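Local coordinates for protein RNA silencing suppressor p19 (Tomato bushy stunt virus, PDB 4J39) that probably suppresses RNA silencing by binding siRNA as a homodimer, acting as a molecular caliper that selects duplexes by their length, at residues E13-T18 with K49-Y54; E39-G44 with C88-R93; R63-W68 with S118-L123. All blocks are in the same frame, centred on the assembly; numbering follows the deposited sequence. Where two conformers were deposited one is given.

Interaction 1 of 3, residues E13-T18 with K49-Y54. With SO4 (sulfate ion), chain C; SO4 (sulfate ion), chain D; nucleotides of chain B; nucleotides of chain E.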
loop_
_atom_site.group_PDB
_atom_site.type_symbol
_atom_site.label_atom_id
_atom_site.label_comp_id
_atom_site.label_asym_id
_atom_site.label_seq_id
_atom_site.Cartn_x
_atom_site.Cartn_y
_atom_site.Cartn_z
ATOM N N GLU A 13 -20.717 -7.168 -4.519
ATOM C CA GLU A 13 -21.073 -8.465 -3.988
ATOM C C GLU A 13 -21.177 -8.451 -2.486
ATOM O O GLU A 13 -20.989 -9.474 -1.754
ATOM C CB GLU A 13 -20.098 -9.569 -4.460
ATOM C CG GLU A 13 -20.112 -9.721 -6.042
ATOM C CD GLU A 13 -19.011 -10.517 -6.646
ATOM O OE1 GLU A 13 -18.082 -10.901 -5.887
ATOM O OE2 GLU A 13 -18.971 -10.660 -7.949
ATOM N N SER A 14 -21.483 -7.265 -1.939
ATOM C CA SER A 14 -21.641 -7.205 -0.475
ATOM C C SER A 14 -22.656 -8.192 0.041
ATOM O O SER A 14 -23.767 -8.304 -0.464
ATOM C CB SER A 14 -22.151 -5.765 -0.038
ATOM O OG SER A 14 -21.162 -4.840 -0.362
ATOM N N PRO A 15 -22.362 -8.876 1.187
ATOM C CA PRO A 15 -23.341 -9.749 1.727
ATOM C C PRO A 15 -24.383 -9.028 2.605
ATOM O O PRO A 15 -24.020 -7.992 3.183
ATOM C CB PRO A 15 -22.553 -10.579 2.773
ATOM C CG PRO A 15 -21.361 -9.847 3.042
ATOM C CD PRO A 15 -21.062 -8.973 1.873
ATOM N N SER A 16 -25.605 -9.546 2.665
ATOM C CA SER A 16 -26.625 -9.008 3.546
ATOM C C SER A 16 -26.128 -9.276 4.961
ATOM O O SER A 16 -25.278 -10.121 5.266
ATOM C CB SER A 16 -27.987 -9.659 3.368
ATOM O OG SER A 16 -27.901 -11.049 3.729
ATOM N N TRP A 17 -26.712 -8.552 5.892
ATOM C CA TRP A 17 -26.366 -8.858 7.301
ATOM C C TRP A 17 -26.644 -10.305 7.728
ATOM O O TRP A 17 -25.828 -10.933 8.371
ATOM C CB TRP A 17 -27.172 -7.875 8.163
ATOM C CG TRP A 17 -26.728 -7.964 9.647
ATOM C CD1 TRP A 17 -25.532 -8.407 10.161
ATOM C CD2 TRP A 17 -27.516 -7.515 10.784
ATOM N NE1 TRP A 17 -25.544 -8.302 11.554
ATOM C CE2 TRP A 17 -26.739 -7.748 11.947
ATOM C CE3 TRP A 17 -28.801 -6.971 10.899
ATOM C CZ2 TRP A 17 -27.195 -7.434 13.246
ATOM C CZ3 TRP A 17 -29.270 -6.619 12.212
ATOM C CH2 TRP A 17 -28.465 -6.876 13.347
ATOM N N THR A 18 -27.751 -10.872 7.277
ATOM C CA THR A 18 -28.029 -12.280 7.528
ATOM C C THR A 18 -27.020 -13.227 6.898
ATOM O O THR A 18 -26.536 -14.160 7.543
ATOM C CB THR A 18 -29.432 -12.656 7.096
ATOM O OG1 THR A 18 -30.404 -11.841 7.814
ATOM C CG2 THR A 18 -29.699 -14.201 7.224
ATOM N N LYS A 49 -16.662 1.843 -4.572
ATOM C CA LYS A 49 -16.311 0.725 -3.649
ATOM C C LYS A 49 -16.837 -0.614 -4.109
ATOM O O LYS A 49 -17.922 -0.714 -4.690
ATOM C CB LYS A 49 -16.816 0.958 -2.266
ATOM C CG LYS A 49 -16.203 2.137 -1.499
ATOM C CD LYS A 49 -16.969 2.412 -0.164
ATOM C CE LYS A 49 -16.348 3.664 0.607
ATOM N NZ LYS A 49 -16.578 3.568 2.098
ATOM N N ARG A 50 -16.090 -1.708 -3.822
ATOM C CA ARG A 50 -16.574 -3.034 -4.100
ATOM C C ARG A 50 -16.250 -3.998 -2.942
ATOM O O ARG A 50 -15.118 -3.925 -2.384
ATOM C CB ARG A 50 -16.025 -3.687 -5.416
ATOM C CG ARG A 50 -16.447 -3.116 -6.719
ATOM C CD ARG A 50 -17.901 -3.456 -6.949
ATOM N NE ARG A 50 -18.391 -2.897 -8.221
ATOM C CZ ARG A 50 -18.885 -1.672 -8.365
ATOM N NH1 ARG A 50 -18.895 -0.791 -7.368
ATOM N NH2 ARG A 50 -19.337 -1.326 -9.540
ATOM N N TYR A 51 -17.193 -4.834 -2.582
ATOM C CA TYR A 51 -16.903 -6.059 -1.829
ATOM C C TYR A 51 -17.029 -7.184 -2.839
ATOM O O TYR A 51 -18.061 -7.302 -3.487
ATOM C CB TYR A 51 -17.882 -6.254 -0.717
ATOM C CG TYR A 51 -17.496 -7.365 0.224
ATOM C CD1 TYR A 51 -17.770 -8.692 -0.067
ATOM C CD2 TYR A 51 -16.884 -7.064 1.387
ATOM C CE1 TYR A 51 -17.400 -9.701 0.873
ATOM C CE2 TYR A 51 -16.477 -8.022 2.288
ATOM C CZ TYR A 51 -16.707 -9.361 1.993
ATOM O OH TYR A 51 -16.379 -10.303 2.933
ATOM N N LEU A 52 -15.994 -8.047 -2.965
ATOM C CA LEU A 52 -15.971 -9.100 -4.005
ATOM C C LEU A 52 -15.645 -10.437 -3.263
ATOM O O LEU A 52 -14.739 -10.450 -2.413
ATOM C CB LEU A 52 -14.948 -8.817 -5.028
ATOM C CG LEU A 52 -15.285 -7.647 -6.020
ATOM C CD1 LEU A 52 -14.049 -7.305 -6.846
ATOM C CD2 LEU A 52 -16.582 -7.888 -6.750
ATOM N N ARG A 53 -16.352 -11.489 -3.681
ATOM C CA ARG A 53 -16.180 -12.853 -3.073
ATOM C C ARG A 53 -14.894 -13.368 -3.541
ATOM O O ARG A 53 -14.546 -13.280 -4.723
ATOM C CB ARG A 53 -17.351 -13.781 -3.427
ATOM C CG ARG A 53 -18.700 -13.157 -3.143
ATOM C CD ARG A 53 -18.720 -12.728 -1.678
ATOM N NE ARG A 53 -19.983 -11.999 -1.346
ATOM C CZ ARG A 53 -21.063 -12.584 -0.919
ATOM N NH1 ARG A 53 -22.176 -11.913 -0.666
ATOM N NH2 ARG A 53 -20.995 -13.915 -0.574
ATOM N N TYR A 54 -14.210 -14.092 -2.659
ATOM C CA TYR A 54 -12.883 -14.508 -2.956
ATOM C C TYR A 54 -12.595 -15.730 -2.096
ATOM O O TYR A 54 -12.725 -15.670 -0.883
ATOM C CB TYR A 54 -11.775 -13.465 -2.784
ATOM C CG TYR A 54 -10.366 -14.016 -3.013
ATOM C CD1 TYR A 54 -9.958 -14.527 -4.261
ATOM C CD2 TYR A 54 -9.406 -13.966 -1.970
ATOM C CE1 TYR A 54 -8.710 -15.011 -4.436
ATOM C CE2 TYR A 54 -8.118 -14.414 -2.168
ATOM C CZ TYR A 54 -7.778 -14.990 -3.393
ATOM O OH TYR A 54 -6.461 -15.463 -3.494
HETATM S S SO4 C . -20.514 2.167 -8.763
HETATM O O1 SO4 C . -19.042 1.824 -8.609
HETATM O O2 SO4 C . -20.600 3.528 -9.371
HETATM O O3 SO4 C . -21.121 2.168 -7.487
HETATM O O4 SO4 C . -21.049 1.192 -9.616
HETATM S S SO4 D . -31.538 -11.084 3.259
HETATM O O1 SO4 D . -31.505 -9.750 3.902
HETATM O O2 SO4 D . -30.337 -11.816 3.625
HETATM O O3 SO4 D . -32.700 -11.880 3.605
HETATM O O4 SO4 D . -31.490 -10.717 1.850
ATOM P P G B 19 -32.018 -1.955 16.106
ATOM O OP1 G B 19 -33.416 -1.979 16.606
ATOM O OP2 G B 19 -31.027 -2.858 16.740
ATOM O "O5'" G B 19 -32.072 -2.300 14.536
ATOM C "C5'" G B 19 -32.407 -1.346 13.531
ATOM C "C4'" G B 19 -31.966 -1.966 12.219
ATOM O "O4'" G B 19 -30.592 -1.557 11.967
ATOM C "C3'" G B 19 -31.917 -3.500 12.204
ATOM O "O3'" G B 19 -33.172 -4.120 11.961
ATOM C "C2'" G B 19 -30.985 -3.716 11.036
ATOM O "O2'" G B 19 -31.671 -3.570 9.832
ATOM C "C1'" G B 19 -29.967 -2.575 11.228
ATOM N N9 G B 19 -28.781 -3.100 11.897
ATOM C C8 G B 19 -28.503 -3.235 13.239
ATOM N N7 G B 19 -27.349 -3.820 13.472
ATOM C C5 G B 19 -26.834 -4.076 12.172
ATOM C C6 G B 19 -25.613 -4.656 11.758
ATOM O O6 G B 19 -24.693 -5.092 12.455
ATOM N N1 G B 19 -25.514 -4.737 10.347
ATOM C C2 G B 19 -26.446 -4.268 9.456
ATOM N N2 G B 19 -26.172 -4.411 8.139
ATOM N N3 G B 19 -27.615 -3.703 9.827
ATOM C C4 G B 19 -27.715 -3.640 11.203
ATOM O OP3 C E 1 -15.297 -7.549 6.235
ATOM P P C E 1 -16.084 -8.808 6.300
ATOM O OP1 C E 1 -15.439 -9.802 5.405
ATOM O OP2 C E 1 -16.379 -9.177 7.749
ATOM O "O5'" C E 1 -17.444 -8.466 5.536
ATOM C "C5'" C E 1 -18.145 -7.251 5.889
ATOM C "C4'" C E 1 -19.481 -7.071 5.179
ATOM O "O4'" C E 1 -20.536 -7.893 5.760
ATOM C "C3'" C E 1 -19.980 -5.669 5.294
ATOM O "O3'" C E 1 -19.320 -4.833 4.347
ATOM C "C2'" C E 1 -21.494 -5.867 5.078
ATOM O "O2'" C E 1 -21.899 -6.150 3.728
ATOM C "C1'" C E 1 -21.697 -7.084 5.952
ATOM N N1 C E 1 -21.855 -6.802 7.473
ATOM C C2 C E 1 -23.050 -6.299 7.956
ATOM O O2 C E 1 -23.949 -6.085 7.158
ATOM N N3 C E 1 -23.215 -6.075 9.321
ATOM C C4 C E 1 -22.193 -6.327 10.150
ATOM N N4 C E 1 -22.375 -6.106 11.478
ATOM C C5 C E 1 -20.947 -6.837 9.674
ATOM C C6 C E 1 -20.830 -7.044 8.332
#
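The Arg53 chain bends at chi2 (-55°), which sets its CD, and the guanidinium beyond meets Glu13, whose own chain is extended past CG (chi2 166°) and crosses Leu52 obliquely. Arg53 NE and NH1 both donate to the carbonyl oxygen Glu13 O, at 2.7 and 2.9 Å, and this oxygen lies in the guanidinium plane. In return Glu13 OE1 accepts the backbone Arg53 N at 2.9 Å in an almost straight bond. Glu13 N also donates to Tyr51 O, tying the loop before helix 17-26 to the strand. Pro15 then crosses the Tyr51 ring at about a right angle, its CD 4.1 Å from the ring centroid and over the face. From the ring edge, Tyr51 OH bonds OP1 of the terminal nucleotide C1 of chain E (2.7 Å), whose O2' donates to Pro15 O. Trp17 spreads its indole over the base of G19 of chain B, with CH2 3.3 Å from N7, consistent with the caliper role, in which tryptophan stacks on the duplex end. Salt bridges carry the contact outward, from Arg53 to Glu19 in helix 17-26 and from Glu13 to Arg63 in helix 58-65, while strand 36-43 flanks strand 46-53 within the sheet.

Interaction 2 of 3, residues E39-G44 with C88-R93. With SO4 (sulfate ion), chain F; nucleotides of chain B.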
loop_
_atom_site.group_PDB
_atom_site.type_symbol
_atom_site.label_atom_id
_atom_site.label_comp_id
_atom_site.label_asym_id
_atom_site.label_seq_id
_atom_site.Cartn_x
_atom_site.Cartn_y
_atom_site.Cartn_z
ATOM N N GLU A 39 -12.388 -3.277 -1.795
ATOM C CA GLU A 39 -11.444 -2.475 -2.437
ATOM C C GLU A 39 -12.210 -1.198 -2.839
ATOM O O GLU A 39 -13.457 -1.256 -2.858
ATOM C CB GLU A 39 -10.834 -3.106 -3.768
ATOM C CG GLU A 39 -11.854 -3.537 -4.858
ATOM C CD GLU A 39 -11.270 -4.234 -6.106
ATOM O OE1 GLU A 39 -12.135 -4.730 -6.821
ATOM O OE2 GLU A 39 -10.031 -4.201 -6.234
ATOM N N SER A 40 -11.468 -0.178 -3.064
ATOM C CA SER A 40 -12.012 1.136 -3.460
ATOM C C SER A 40 -11.079 1.980 -4.282
ATOM O O SER A 40 -9.857 1.876 -4.212
ATOM C CB SER A 40 -12.453 1.851 -2.169
ATOM O OG SER A 40 -11.335 2.227 -1.476
ATOM N N TRP A 41 -11.645 2.836 -5.154
ATOM C CA TRP A 41 -10.948 3.789 -5.912
ATOM C C TRP A 41 -11.587 5.184 -5.673
ATOM O O TRP A 41 -12.817 5.278 -5.701
ATOM C CB TRP A 41 -11.031 3.560 -7.354
ATOM C CG TRP A 41 -9.959 2.597 -8.013
ATOM C CD1 TRP A 41 -10.133 1.320 -8.386
ATOM C CD2 TRP A 41 -8.635 2.948 -8.308
ATOM N NE1 TRP A 41 -8.989 0.857 -8.916
ATOM C CE2 TRP A 41 -8.016 1.804 -8.849
ATOM C CE3 TRP A 41 -7.877 4.077 -8.115
ATOM C CZ2 TRP A 41 -6.732 1.838 -9.215
ATOM C CZ3 TRP A 41 -6.548 4.081 -8.445
ATOM C CH2 TRP A 41 -6.004 2.932 -9.030
ATOM N N GLY A 42 -10.725 6.111 -5.322
ATOM C CA GLY A 42 -11.083 7.507 -5.034
ATOM C C GLY A 42 -10.375 8.426 -5.993
ATOM O O GLY A 42 -9.155 8.331 -6.212
ATOM N N PHE A 43 -11.157 9.398 -6.554
ATOM C CA PHE A 43 -10.684 10.443 -7.438
ATOM C C PHE A 43 -11.210 11.794 -6.979
ATOM O O PHE A 43 -12.424 12.019 -7.021
ATOM C CB PHE A 43 -11.050 10.227 -8.897
ATOM C CG PHE A 43 -10.916 8.781 -9.375
ATOM C CD1 PHE A 43 -12.026 8.035 -9.674
ATOM C CD2 PHE A 43 -9.659 8.217 -9.506
ATOM C CE1 PHE A 43 -11.925 6.660 -10.048
ATOM C CE2 PHE A 43 -9.520 6.855 -9.916
ATOM C CZ PHE A 43 -10.630 6.107 -10.217
ATOM N N GLY A 44 -10.323 12.608 -6.459
ATOM C CA GLY A 44 -10.739 13.805 -5.677
ATOM C C GLY A 44 -11.699 13.417 -4.580
ATOM O O GLY A 44 -11.353 12.571 -3.710
ATOM N N CYS A 88 -5.606 10.830 -6.083
ATOM C CA CYS A 88 -6.180 9.543 -6.465
ATOM C C CYS A 88 -5.678 8.428 -5.573
ATOM O O CYS A 88 -4.529 8.517 -5.152
ATOM C CB CYS A 88 -5.740 9.106 -7.845
ATOM S SG CYS A 88 -6.243 10.274 -9.202
ATOM N N THR A 89 -6.574 7.535 -5.185
ATOM C CA THR A 89 -6.273 6.523 -4.182
ATOM C C THR A 89 -6.932 5.201 -4.429
ATOM O O THR A 89 -8.159 5.103 -4.689
ATOM C CB THR A 89 -6.674 6.974 -2.730
ATOM O OG1 THR A 89 -6.030 8.168 -2.379
ATOM C CG2 THR A 89 -6.207 6.031 -1.708
ATOM N N TYR A 90 -6.128 4.105 -4.345
ATOM C CA TYR A 90 -6.707 2.778 -4.385
ATOM C C TYR A 90 -6.496 2.146 -2.995
ATOM O O TYR A 90 -5.397 2.340 -2.412
ATOM C CB TYR A 90 -5.977 1.893 -5.459
ATOM C CG TYR A 90 -6.452 0.485 -5.390
ATOM C CD1 TYR A 90 -7.734 0.066 -5.782
ATOM C CD2 TYR A 90 -5.635 -0.510 -4.820
ATOM C CE1 TYR A 90 -8.161 -1.210 -5.769
ATOM C CE2 TYR A 90 -6.048 -1.822 -4.697
ATOM C CZ TYR A 90 -7.305 -2.226 -5.137
ATOM O OH TYR A 90 -7.761 -3.486 -5.099
ATOM N N SER A 91 -7.483 1.513 -2.440
ATOM C CA SER A 91 -7.352 0.750 -1.198
ATOM C C SER A 91 -7.895 -0.612 -1.315
ATOM O O SER A 91 -8.896 -0.845 -1.977
ATOM C CB SER A 91 -8.129 1.457 -0.161
ATOM O OG SER A 91 -7.513 1.299 1.124
ATOM N N ILE A 92 -7.282 -1.582 -0.633
ATOM C CA ILE A 92 -7.786 -2.895 -0.559
ATOM C C ILE A 92 -7.565 -3.435 0.917
ATOM O O ILE A 92 -6.519 -3.090 1.530
ATOM C CB ILE A 92 -7.109 -3.884 -1.546
ATOM C CG1 ILE A 92 -7.784 -5.235 -1.457
ATOM C CG2 ILE A 92 -5.563 -3.775 -1.505
ATOM C CD1 ILE A 92 -7.268 -6.180 -2.653
ATOM N N ARG A 93 -8.543 -4.131 1.459
ATOM C CA ARG A 93 -8.447 -4.735 2.737
ATOM C C ARG A 93 -8.847 -6.223 2.676
ATOM O O ARG A 93 -9.911 -6.600 2.102
ATOM C CB ARG A 93 -9.313 -3.983 3.736
ATOM C CG ARG A 93 -9.364 -4.708 5.051
ATOM C CD ARG A 93 -9.522 -3.836 6.170
ATOM N NE ARG A 93 -9.515 -4.564 7.453
ATOM C CZ ARG A 93 -9.569 -3.964 8.631
ATOM N NH1 ARG A 93 -9.618 -2.638 8.683
ATOM N NH2 ARG A 93 -9.618 -4.667 9.749
HETATM S S SO4 F . -10.760 -7.739 8.849
HETATM O O1 SO4 F . -10.103 -7.528 7.475
HETATM O O2 SO4 F . -10.005 -7.356 10.057
HETATM O O3 SO4 F . -12.035 -7.006 9.008
HETATM O O4 SO4 F . -10.948 -9.182 8.980
ATOM P P G B 13 -8.048 -1.768 11.727
ATOM O OP1 G B 13 -7.790 -3.252 11.750
ATOM O OP2 G B 13 -9.370 -1.239 11.340
ATOM O "O5'" G B 13 -7.701 -1.217 13.192
ATOM C "C5'" G B 13 -6.504 -1.604 13.823
ATOM C "C4'" G B 13 -6.327 -0.863 15.127
ATOM O "O4'" G B 13 -6.115 0.514 14.811
ATOM C "C3'" G B 13 -7.531 -0.811 16.092
ATOM O "O3'" G B 13 -7.574 -2.030 16.843
ATOM C "C2'" G B 13 -7.177 0.385 16.946
ATOM O "O2'" G B 13 -6.130 0.146 17.837
ATOM C "C1'" G B 13 -6.695 1.310 15.844
ATOM N N9 G B 13 -7.710 2.138 15.232
ATOM C C8 G B 13 -8.350 1.974 14.049
ATOM N N7 G B 13 -9.206 2.942 13.758
ATOM C C5 G B 13 -9.159 3.749 14.888
ATOM C C6 G B 13 -9.908 4.949 15.243
ATOM O O6 G B 13 -10.743 5.560 14.581
ATOM N N1 G B 13 -9.579 5.482 16.528
ATOM C C2 G B 13 -8.687 4.918 17.396
ATOM N N2 G B 13 -8.534 5.548 18.597
ATOM N N3 G B 13 -7.992 3.785 17.107
ATOM C C4 G B 13 -8.259 3.275 15.807
ATOM P P U B 12 -9.174 0.686 6.710
ATOM O OP1 U B 12 -9.398 -0.730 6.272
ATOM O OP2 U B 12 -10.411 1.350 6.965
ATOM O "O5'" U B 12 -8.192 0.776 7.951
ATOM C "C5'" U B 12 -6.890 0.128 7.901
ATOM C "C4'" U B 12 -6.079 0.385 9.143
ATOM O "O4'" U B 12 -5.854 1.815 9.211
ATOM C "C3'" U B 12 -6.802 0.140 10.469
ATOM O "O3'" U B 12 -6.827 -1.193 10.881
ATOM C "C2'" U B 12 -5.914 0.932 11.406
ATOM O "O2'" U B 12 -4.618 0.391 11.601
ATOM C "C1'" U B 12 -5.804 2.187 10.575
ATOM N N1 U B 12 -6.856 3.227 10.710
ATOM C C2 U B 12 -6.743 4.074 11.777
ATOM O O2 U B 12 -5.913 3.924 12.646
ATOM N N3 U B 12 -7.701 5.075 11.827
ATOM C C4 U B 12 -8.742 5.366 10.977
ATOM O O4 U B 12 -9.445 6.371 11.219
ATOM C C5 U B 12 -8.802 4.448 9.852
ATOM C C6 U B 12 -7.877 3.437 9.783
HETATM O O HOH W 1 -9.791 4.464 -2.235
#
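Strands 36-43 and 87-94 pair antiparallel here as the two inner strands of the four-stranded sheet of the p19 core, flanked by strands 46-53 and 97-104. Ser40 with Ser91 and Gly42 with Thr89 are the hydrogen-bonded pairs; in the latter, Gly42 N reaches Thr89 O at 2.8 Å. Between and beyond them lie the non-hydrogen-bonded pairs Glu39 with Ile92, Trp41 with Tyr90 and Phe43 with Cys88. The two faces of the sheet differ sharply. Ser40, Thr89 and Ser91 point to the side that receives the RNA, packing on a phosphate and on sugars, and a water joins Ser40 OG to Thr89 O. On the other face, helix 108-124 packs against Cys88, Tyr90 and Ile92. There Tyr90 CB sits squarely over the six-membered ring of Trp41, 3.6 Å from its centroid. From CG, anti to the backbone N (chi1 173°), the Tyr90 ring runs on obliquely to the five-membered ring of Trp41, planes at 49°, with CD1 above the indole and 3.5 Å from Trp41 NE1. Trp68 packs on both rings. Cys88 SG meets Phe43 at the ring edge, 4.0 Å from CD2. Farther along the strand, Arg93 carries its guanidinium out to the RNA: NH1 bridges phosphate oxygens OP1 of U12 and OP2 of G13, both of chain B. The buried carboxylate of Glu39 is also bonded to Ser67 and Lys119, and its OE2 accepts the hydroxyl Tyr90 OH at 2.6 Å through the anti lone pair.

Interaction 3 of 3, residues R63-W68 with S118-L123; sequences RVLGSW and SKQELL
Val64 O is held from opposite faces of its carbonyl plane, by Lys119 NZ at 2.8 Å and by the backbone Ser67 N at 3.1 Å. The lysine bond joins two helical elements on one face of the alpha/beta core: the last part of helix 58-65 with the turn that follows, and the long helix 108-124. Lys119 can span the gap because its chain is fully extended, from CG anti to the backbone N (chi1 -179°) out to the ammonium. On the way, Lys119 CD passes Leu65 CD1 at 3.8 Å, the two side chains sliding by each other in opposite directions. Leu65 also crosses Gln120 at about a right angle, its CD1 3.6 Å from Gln120 CG. One turn farther along helix 108-124, Leu123 crosses Val64 obliquely, with CD1 3.7 Å from Val64 CG2, an apolar contact beside the lysine bond. The lysine nitrogen lies buried but well supplied with oxygen. Besides Val64 O it has a salt bridge to Glu39 OE2; OE1 of the same carboxylate bonds Ser67 OG. These acceptors would be expected to favour the charged ammonium. The Trp68 indole also touches Ala115 and Ile116 of helix 108-124. Elsewhere on that helix, Leu122 packs on Met114 of the second subunit. A water completes the site: it lies over one face of the Trp68 ring, donates to Leu65 O and Trp68 O, and accepts from Lys119 NZ at 2.9 Å.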
loop_
_atom_site.group_PDB
_atom_site.type_symbol
_atom_site.label_atom_id
_atom_site.label_comp_id
_atom_site.label_asym_id
_atom_site.label_seq_id
_atom_site.Cartn_x
_atom_site.Cartn_y
_atom_site.Cartn_z
ATOM N N ARG A 63 -10.708 -14.193 -11.450
ATOM C CA ARG A 63 -11.983 -13.540 -11.613
ATOM C C ARG A 63 -11.872 -12.138 -10.959
ATOM O O ARG A 63 -12.193 -11.123 -11.565
ATOM C CB ARG A 63 -13.067 -14.324 -10.957
ATOM C CG ARG A 63 -14.500 -13.692 -11.097
ATOM C CD ARG A 63 -15.558 -14.416 -10.342
ATOM N NE ARG A 63 -15.536 -14.050 -8.902
ATOM C CZ ARG A 63 -16.170 -12.970 -8.444
ATOM N NH1 ARG A 63 -16.964 -12.232 -9.240
ATOM N NH2 ARG A 63 -16.159 -12.666 -7.100
ATOM N N VAL A 64 -11.406 -12.112 -9.718
ATOM C CA VAL A 64 -11.432 -10.791 -8.972
ATOM C C VAL A 64 -10.362 -9.770 -9.463
ATOM O O VAL A 64 -10.515 -8.539 -9.322
ATOM C CB VAL A 64 -11.460 -10.946 -7.414
ATOM C CG1 VAL A 64 -12.561 -11.852 -6.910
ATOM C CG2 VAL A 64 -10.039 -11.514 -6.882
ATOM N N LEU A 65 -9.202 -10.238 -9.995
ATOM C CA LEU A 65 -8.223 -9.416 -10.605
ATOM C C LEU A 65 -8.842 -8.736 -11.831
ATOM O O LEU A 65 -8.325 -7.716 -12.290
ATOM C CB LEU A 65 -7.070 -10.320 -10.927
ATOM C CG LEU A 65 -5.847 -10.375 -10.071
ATOM C CD1 LEU A 65 -5.531 -9.317 -8.989
ATOM C CD2 LEU A 65 -4.966 -11.647 -10.102
ATOM N N GLY A 66 -9.952 -9.289 -12.361
ATOM C CA GLY A 66 -10.637 -8.666 -13.541
ATOM C C GLY A 66 -11.540 -7.518 -13.117
ATOM O O GLY A 66 -12.208 -6.939 -13.954
ATOM N N SER A 67 -11.566 -7.146 -11.833
ATOM C CA SER A 67 -12.644 -6.150 -11.381
ATOM C C SER A 67 -12.346 -4.725 -11.828
ATOM O O SER A 67 -13.262 -3.841 -11.866
ATOM C CB SER A 67 -12.840 -6.248 -9.868
ATOM O OG SER A 67 -11.764 -5.711 -9.258
ATOM N N TRP A 68 -11.122 -4.438 -12.206
ATOM C CA TRP A 68 -10.684 -3.201 -12.786
ATOM C C TRP A 68 -9.419 -3.340 -13.553
ATOM O O TRP A 68 -8.628 -4.232 -13.283
ATOM C CB TRP A 68 -10.600 -2.047 -11.717
ATOM C CG TRP A 68 -9.589 -2.302 -10.623
ATOM C CD1 TRP A 68 -9.836 -2.881 -9.419
ATOM C CD2 TRP A 68 -8.212 -2.045 -10.699
ATOM N NE1 TRP A 68 -8.645 -2.959 -8.704
ATOM C CE2 TRP A 68 -7.620 -2.487 -9.465
ATOM C CE3 TRP A 68 -7.395 -1.435 -11.624
ATOM C CZ2 TRP A 68 -6.223 -2.338 -9.223
ATOM C CZ3 TRP A 68 -6.068 -1.289 -11.408
ATOM C CH2 TRP A 68 -5.485 -1.733 -10.201
ATOM N N SER A 118 -0.165 -4.782 -5.752
ATOM C CA SER A 118 -0.551 -4.874 -4.309
ATOM C C SER A 118 -1.688 -5.826 -4.058
ATOM O O SER A 118 -1.707 -6.636 -3.125
ATOM C CB SER A 118 -1.005 -3.478 -3.838
ATOM O OG SER A 118 0.062 -2.534 -3.771
ATOM N N LYS A 119 -2.688 -5.681 -4.911
ATOM C CA LYS A 119 -3.866 -6.510 -4.845
ATOM C C LYS A 119 -3.427 -8.011 -4.989
ATOM O O LYS A 119 -3.864 -8.819 -4.252
ATOM C CB LYS A 119 -4.881 -6.178 -5.986
ATOM C CG LYS A 119 -6.113 -6.978 -5.970
ATOM C CD LYS A 119 -7.067 -6.449 -7.108
ATOM C CE LYS A 119 -8.416 -7.059 -7.153
ATOM N NZ LYS A 119 -9.327 -6.278 -8.127
ATOM N N GLN A 120 -2.753 -8.289 -6.048
ATOM C CA GLN A 120 -2.270 -9.690 -6.273
ATOM C C GLN A 120 -1.494 -10.269 -5.023
ATOM O O GLN A 120 -1.870 -11.327 -4.524
ATOM C CB GLN A 120 -1.297 -9.678 -7.467
ATOM C CG GLN A 120 -1.925 -9.367 -8.878
ATOM C CD GLN A 120 -0.947 -8.884 -10.001
ATOM O OE1 GLN A 120 -1.385 -8.641 -11.106
ATOM N NE2 GLN A 120 0.355 -8.777 -9.719
ATOM N N GLU A 121 -0.596 -9.494 -4.447
ATOM C CA GLU A 121 0.257 -10.020 -3.349
ATOM C C GLU A 121 -0.546 -10.199 -2.098
ATOM O O GLU A 121 -0.400 -11.195 -1.376
ATOM C CB GLU A 121 1.460 -9.089 -3.155
ATOM C CG GLU A 121 2.287 -8.917 -4.530
ATOM C CD GLU A 121 3.730 -9.537 -4.678
ATOM O OE1 GLU A 121 4.642 -9.262 -3.834
ATOM O OE2 GLU A 121 3.914 -10.240 -5.708
ATOM N N LEU A 122 -1.487 -9.266 -1.831
ATOM C CA LEU A 122 -2.332 -9.433 -0.657
ATOM C C LEU A 122 -3.251 -10.636 -0.695
ATOM O O LEU A 122 -3.424 -11.398 0.277
ATOM C CB LEU A 122 -3.183 -8.118 -0.444
ATOM C CG LEU A 122 -3.991 -8.106 0.806
ATOM C CD1 LEU A 122 -3.201 -8.423 2.159
ATOM C CD2 LEU A 122 -4.789 -6.724 0.976
ATOM N N LEU A 123 -3.872 -10.833 -1.857
ATOM C CA LEU A 123 -4.820 -11.905 -2.057
ATOM C C LEU A 123 -4.085 -13.292 -2.080
ATOM O O LEU A 123 -4.676 -14.286 -1.705
ATOM C CB LEU A 123 -5.648 -11.651 -3.318
ATOM C CG LEU A 123 -6.561 -10.407 -3.281
ATOM C CD1 LEU A 123 -7.354 -10.292 -4.714
ATOM C CD2 LEU A 123 -7.472 -10.485 -2.055
HETATM O O HOH W 2 -8.061 -5.656 -10.608
#

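Interactions 2 and 3 are buried and meet at the Glu39 carboxylate, which reaches from a central strand to the helical layer. Interaction 1 is only partly buried and lies on the outermost strand 46-53, where its bonds are mostly polar and reach the duplex end. It shares the sheet with interaction 2, since Arg50 N probably bonds Glu39 O across neighbouring strands, and it touches interaction 3 through Tyr54 OH and Leu123 O. Regular backbone pairing marks interaction 2, with a polar RNA-facing side and an aromatic inner one, whereas interaction 3 joins helical elements through one buried lysine and a few apolar contacts, and interaction 1 trades bonds between side chains and backbone.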